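Local coordinates for protein Cyclo(L-tyrosyl-L-tyrosyl) synthase (Mycobacterium tuberculosis, PDB 2X9Q) that probably joins two tyrosines delivered by tyrosyl-tRNA(Tyr) into cyclo(L-Tyr-L-Tyr), an intermediate of mycocyclosin biosynthesis, without using ATP, at residues I75-G80 and T108-V113; P247-C252 and R274-A279. All blocks are in the same frame, centred on the assembly; numbering follows the deposited sequence.

Contact 1. Residues I75-G80 and T108-V113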
loop_
_atom_site.group_PDB
_atom_site.type_symbol
_atom_site.label_atom_id
_atom_site.label_comp_id
_atom_site.label_asym_id
_atom_site.label_seq_id
_atom_site.Cartn_x
_atom_site.Cartn_y
_atom_site.Cartn_z
ATOM N N ILE A 75 -3.936 10.006 15.022
ATOM C CA ILE A 75 -5.339 10.273 15.265
ATOM C C ILE A 75 -6.216 9.330 14.444
ATOM O O ILE A 75 -7.230 8.772 14.944
ATOM C CB ILE A 75 -5.686 11.782 14.965
ATOM C CG1 ILE A 75 -5.046 12.667 16.079
ATOM C CG2 ILE A 75 -7.202 11.937 14.958
ATOM C CD1 ILE A 75 -5.155 14.030 15.779
ATOM N N ILE A 76 -5.876 9.160 13.150
ATOM C CA ILE A 76 -6.686 8.240 12.317
ATOM C C ILE A 76 -6.665 6.762 12.798
ATOM O O ILE A 76 -7.697 6.049 12.766
ATOM C CB ILE A 76 -6.189 8.411 10.847
ATOM C CG1 ILE A 76 -6.692 9.792 10.331
ATOM C CG2 ILE A 76 -6.702 7.278 10.007
ATOM C CD1 ILE A 76 -5.918 10.353 8.982
ATOM N N HIS A 77 -5.495 6.314 13.226
ATOM C CA HIS A 77 -5.346 4.999 13.804
ATOM C C HIS A 77 -6.302 4.872 14.983
ATOM O O HIS A 77 -7.031 3.881 15.071
ATOM C CB HIS A 77 -3.914 4.834 14.337
ATOM C CG HIS A 77 -3.653 3.513 15.027
ATOM N ND1 HIS A 77 -2.718 3.392 16.025
ATOM C CD2 HIS A 77 -4.273 2.294 14.940
ATOM C CE1 HIS A 77 -2.692 2.137 16.461
ATOM N NE2 HIS A 77 -3.669 1.464 15.867
ATOM N N THR A 78 -6.271 5.850 15.902
ATOM C CA THR A 78 -7.201 5.879 17.060
ATOM C C THR A 78 -8.681 5.957 16.684
ATOM O O THR A 78 -9.516 5.411 17.390
ATOM C CB THR A 78 -6.821 7.110 18.006
ATOM O OG1 THR A 78 -5.467 6.922 18.365
ATOM C CG2 THR A 78 -7.644 7.069 19.278
ATOM N N GLU A 79 -9.051 6.648 15.599
ATOM C CA GLU A 79 -10.426 6.618 15.182
ATOM C C GLU A 79 -10.899 5.143 14.897
ATOM O O GLU A 79 -12.087 4.836 15.029
ATOM C CB GLU A 79 -10.633 7.400 13.895
ATOM C CG GLU A 79 -10.214 8.857 13.953
ATOM C CD GLU A 79 -11.334 9.755 14.516
ATOM O OE1 GLU A 79 -11.617 10.783 13.923
ATOM O OE2 GLU A 79 -11.980 9.365 15.504
ATOM N N GLY A 80 -10.014 4.274 14.385
ATOM C CA GLY A 80 -10.443 2.867 14.191
ATOM C C GLY A 80 -11.550 2.693 13.179
ATOM O O GLY A 80 -12.408 1.765 13.320
ATOM N N THR A 108 -9.495 -6.427 15.557
ATOM C CA THR A 108 -9.455 -5.884 16.910
ATOM C C THR A 108 -9.454 -4.341 16.888
ATOM O O THR A 108 -10.021 -3.719 17.806
ATOM C CB THR A 108 -8.276 -6.429 17.689
ATOM O OG1 THR A 108 -8.399 -7.857 17.661
ATOM C CG2 THR A 108 -8.218 -5.869 19.206
ATOM N N ASN A 109 -8.863 -3.720 15.845
ATOM C CA ASN A 109 -8.581 -2.304 15.945
ATOM C C ASN A 109 -9.341 -1.408 15.004
ATOM O O ASN A 109 -9.295 -0.240 15.197
ATOM C CB ASN A 109 -7.075 -2.059 15.935
ATOM C CG ASN A 109 -6.388 -2.659 17.159
ATOM O OD1 ASN A 109 -6.380 -2.045 18.214
ATOM N ND2 ASN A 109 -5.791 -3.823 17.020
ATOM N N PHE A 110 -10.120 -1.939 14.071
ATOM C CA PHE A 110 -10.845 -1.110 13.080
ATOM C C PHE A 110 -12.254 -1.631 12.840
ATOM O O PHE A 110 -12.434 -2.853 12.821
ATOM C CB PHE A 110 -10.063 -1.113 11.730
ATOM C CG PHE A 110 -8.653 -0.639 11.869
ATOM C CD1 PHE A 110 -8.374 0.700 11.758
ATOM C CD2 PHE A 110 -7.640 -1.513 12.208
ATOM C CE1 PHE A 110 -7.052 1.181 11.924
ATOM C CE2 PHE A 110 -6.327 -1.057 12.436
ATOM C CZ PHE A 110 -6.014 0.258 12.273
ATOM N N ASP A 111 -13.215 -0.766 12.510
ATOM C CA ASP A 111 -14.535 -1.278 12.179
ATOM C C ASP A 111 -14.539 -2.165 10.942
ATOM O O ASP A 111 -15.342 -3.108 10.814
ATOM C CB ASP A 111 -15.581 -0.200 12.014
ATOM C CG ASP A 111 -15.813 0.592 13.337
ATOM O OD1 ASP A 111 -15.443 0.106 14.433
ATOM O OD2 ASP A 111 -16.252 1.743 13.218
ATOM N N ARG A 112 -13.659 -1.844 9.991
ATOM C CA ARG A 112 -13.668 -2.569 8.734
ATOM C C ARG A 112 -12.201 -2.693 8.253
ATOM O O ARG A 112 -11.392 -1.791 8.537
ATOM C CB ARG A 112 -14.533 -1.731 7.805
ATOM C CG ARG A 112 -15.057 -2.445 6.630
ATOM C CD ARG A 112 -15.539 -1.471 5.470
ATOM N NE ARG A 112 -15.115 -2.058 4.186
ATOM C CZ ARG A 112 -15.359 -1.576 2.971
ATOM N NH1 ARG A 112 -16.054 -0.439 2.800
ATOM N NH2 ARG A 112 -14.920 -2.273 1.912
ATOM N N VAL A 113 -11.838 -3.800 7.587
ATOM C CA VAL A 113 -10.443 -4.051 7.181
ATOM C C VAL A 113 -10.455 -4.588 5.770
ATOM O O VAL A 113 -11.222 -5.556 5.472
ATOM C CB VAL A 113 -9.729 -5.067 8.063
ATOM C CG1 VAL A 113 -8.288 -5.394 7.491
ATOM C CG2 VAL A 113 -9.652 -4.604 9.507
HETATM O O HOH W 1 -7.631 1.698 16.551
#
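The rings of His-77 and Phe-110 meet obliquely, their planes 32° apart and their centroids 6.0 Å from each other. CD2 at the rim of the His-77 imidazole comes within 3.8 Å of Phe-110 CZ, which lies near the imidazole plane. His-77 CG is anti to the backbone N (chi1 177°). The Leu-250 side chain, from strand 249-253, touches the side chains of both residues; His-77 NE2 is hydrogen-bonded to Gln-61 OE1, while Trp-105 packs edge-to-face with Phe-110. On the Phe-110 ring CD1 rests against Gly-80 CA at 3.9 Å, again obliquely. Both Gly-80 and Phe-110 are the first residues to leave helical geometry, so the contact pairs the ends of helices 71-79 and 96-109, each leading into a parallel strand of the central alpha/beta sheet. Positive phi turns Gly-80 out of its helix, and its CA lies 3.5 Å from Asn-109 O. One direct hydrogen bond joins the segments: Asp-111 N reaches Gly-80 O at 2.8 Å, with 150° at the hydrogen and the donor tilted from the carbonyl plane. Water 1 donates to His-77 O at 2.7 Å and to Asn-109 O at 2.9 Å, bridging two backbone carbonyls that could not bond to each other directly.

Contact 2. Residues P247-C252 and R274-A279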
loop_
_atom_site.group_PDB
_atom_site.type_symbol
_atom_site.label_atom_id
_atom_site.label_comp_id
_atom_site.label_asym_id
_atom_site.label_seq_id
_atom_site.Cartn_x
_atom_site.Cartn_y
_atom_site.Cartn_z
ATOM N N PRO A 247 -15.078 6.576 6.760
ATOM C CA PRO A 247 -14.829 7.934 7.295
ATOM C C PRO A 247 -13.341 8.326 7.271
ATOM O O PRO A 247 -12.998 9.502 7.018
ATOM C CB PRO A 247 -15.330 7.830 8.798
ATOM C CG PRO A 247 -16.481 6.782 8.671
ATOM C CD PRO A 247 -15.958 5.762 7.653
ATOM N N SER A 248 -12.464 7.352 7.561
ATOM C CA SER A 248 -11.016 7.632 7.542
ATOM C C SER A 248 -10.354 6.293 7.334
ATOM O O SER A 248 -11.019 5.238 7.458
ATOM C CB SER A 248 -10.560 8.235 8.840
ATOM O OG SER A 248 -10.703 7.359 9.941
ATOM N N SER A 249 -9.066 6.283 7.017
ATOM C CA SER A 249 -8.482 4.964 6.796
ATOM C C SER A 249 -6.999 5.042 7.048
ATOM O O SER A 249 -6.365 6.057 6.666
ATOM C CB SER A 249 -8.789 4.426 5.341
ATOM O OG SER A 249 -8.062 3.162 5.160
ATOM N N LEU A 250 -6.441 3.983 7.648
ATOM C CA LEU A 250 -5.023 3.872 7.864
ATOM C C LEU A 250 -4.432 2.838 6.894
ATOM O O LEU A 250 -4.784 1.662 6.969
ATOM C CB LEU A 250 -4.743 3.363 9.314
ATOM C CG LEU A 250 -3.355 3.481 9.831
ATOM C CD1 LEU A 250 -2.882 5.020 9.954
ATOM C CD2 LEU A 250 -3.379 2.867 11.199
ATOM N N ASN A 251 -3.501 3.268 6.041
ATOM C CA ASN A 251 -2.919 2.371 5.044
ATOM C C ASN A 251 -1.654 1.753 5.637
ATOM O O ASN A 251 -0.700 2.475 6.021
ATOM C CB ASN A 251 -2.693 3.150 3.724
ATOM C CG ASN A 251 -2.398 2.169 2.568
ATOM O OD1 ASN A 251 -1.654 1.220 2.772
ATOM N ND2 ASN A 251 -2.927 2.420 1.399
ATOM N N CYS A 252 -1.658 0.408 5.814
ATOM C CA CYS A 252 -0.625 -0.233 6.653
ATOM C C CYS A 252 0.303 -1.138 5.923
ATOM O O CYS A 252 -0.164 -2.004 5.116
ATOM C CB CYS A 252 -1.300 -1.106 7.744
ATOM S SG CYS A 252 -2.385 -0.097 8.791
ATOM N N ARG A 274 -6.948 14.709 4.215
ATOM C CA ARG A 274 -6.889 14.883 5.684
ATOM C C ARG A 274 -7.462 13.686 6.442
ATOM O O ARG A 274 -7.143 13.502 7.613
ATOM C CB ARG A 274 -7.679 16.158 6.104
ATOM C CG ARG A 274 -9.225 15.931 5.962
ATOM C CD ARG A 274 -10.033 17.200 6.420
ATOM N NE ARG A 274 -9.719 17.652 7.790
ATOM C CZ ARG A 274 -9.990 17.035 8.930
ATOM N NH1 ARG A 274 -10.623 15.806 8.985
ATOM N NH2 ARG A 274 -9.601 17.673 10.081
ATOM N N ASN A 275 -8.230 12.829 5.791
ATOM C CA ASN A 275 -8.845 11.598 6.455
ATOM C C ASN A 275 -8.100 10.288 6.155
ATOM O O ASN A 275 -8.527 9.149 6.508
ATOM C CB ASN A 275 -10.307 11.582 5.984
ATOM C CG ASN A 275 -11.071 12.824 6.475
ATOM O OD1 ASN A 275 -10.854 13.250 7.641
ATOM N ND2 ASN A 275 -11.989 13.339 5.669
ATOM N N GLN A 276 -6.946 10.460 5.488
ATOM C CA GLN A 276 -6.104 9.292 5.143
ATOM C C GLN A 276 -4.800 9.285 5.963
ATOM O O GLN A 276 -4.118 10.297 6.080
ATOM C CB GLN A 276 -5.701 9.376 3.637
ATOM C CG GLN A 276 -4.693 8.224 3.239
ATOM C CD GLN A 276 -5.393 6.900 3.204
ATOM O OE1 GLN A 276 -6.436 6.785 2.574
ATOM N NE2 GLN A 276 -4.833 5.897 3.860
ATOM N N GLY A 277 -4.423 8.148 6.527
ATOM C CA GLY A 277 -3.139 8.058 7.207
ATOM C C GLY A 277 -2.341 6.833 6.790
ATOM O O GLY A 277 -2.840 5.924 6.074
ATOM N N HIS A 278 -1.111 6.784 7.254
ATOM C CA HIS A 278 -0.236 5.611 6.981
ATOM C C HIS A 278 0.374 5.170 8.294
ATOM O O HIS A 278 0.691 6.026 9.132
ATOM C CB HIS A 278 0.901 6.080 6.002
ATOM C CG HIS A 278 1.979 5.073 5.722
ATOM N ND1 HIS A 278 1.715 3.729 5.490
ATOM C CD2 HIS A 278 3.318 5.238 5.526
ATOM C CE1 HIS A 278 2.853 3.118 5.176
ATOM N NE2 HIS A 278 3.838 4.018 5.193
ATOM N N ALA A 279 0.545 3.852 8.484
ATOM C CA ALA A 279 1.298 3.314 9.561
ATOM C C ALA A 279 2.198 2.194 9.110
ATOM O O ALA A 279 1.824 1.366 8.288
ATOM C CB ALA A 279 0.371 2.770 10.729
HETATM O O HOH W 2 -5.879 3.267 3.571
#
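Gln-276 and Ser-249 form a parallel bridge with both side chains on the same face of the sheet, the face that helix 220-244 packs against. CB of Gln-276 leaves the strand with CG anti to the backbone N (chi1 175°), and the chain then bends at chi2 (72°), turning CD back to 3.7 Å from Ser-249 O. At the tip OE1 accepts from Thr-240 N, and NE2 lies 3.5 Å from Asn-251 CB. NE2 also donates to Gly-277 O at 3.0 Å and to water 2, which bonds to Ser-249 OG, itself hydrogen-bonded to His-82 ND1. Gly-277 O takes a second bond from Asn-251 N at 2.7 Å, the donors arriving from opposite faces of the carbonyl plane. On the other face, Leu-250 CD2 packs on Ala-279 CB at 3.8 Å, and CD1 lies over the backbone of His-278. Strands 249-253 and 276-283 of a beta-alpha-beta unit thus pair in parallel. Asn-251 O likewise accepts from Ala-279 N. His-278 ND1 donates to Asn-251 O at 2.8 Å and 168°, the oxygen lying close to the imidazole plane. ND1 therefore carries a proton, and because His-278 NE2 is bonded to Leu-257 N, where it would accept, the ring is probably neutral.

Overall arrangement
Contacts 1 and 2 both reach the same central sheet, with their centres about 9 Å apart, and Ile-76 physically joins them. From helix 71-79 its CD1 reaches 3.4 Å from Gln-276 C, and its CG2 comes to 3.6 Å from Ser-249 O, so the helix that ends in contact 1 packs over the strand pair of contact 2. Their relation to the active site differs. Contact 1 is removed from the annotated sites, whereas in contact 2 the side chain of His-278 is about 5 Å from that of Tyr-253, a probable substrate-binding residue, and that of Asn-251 about 7 Å from that of Glu-233, which may be critical for catalysis.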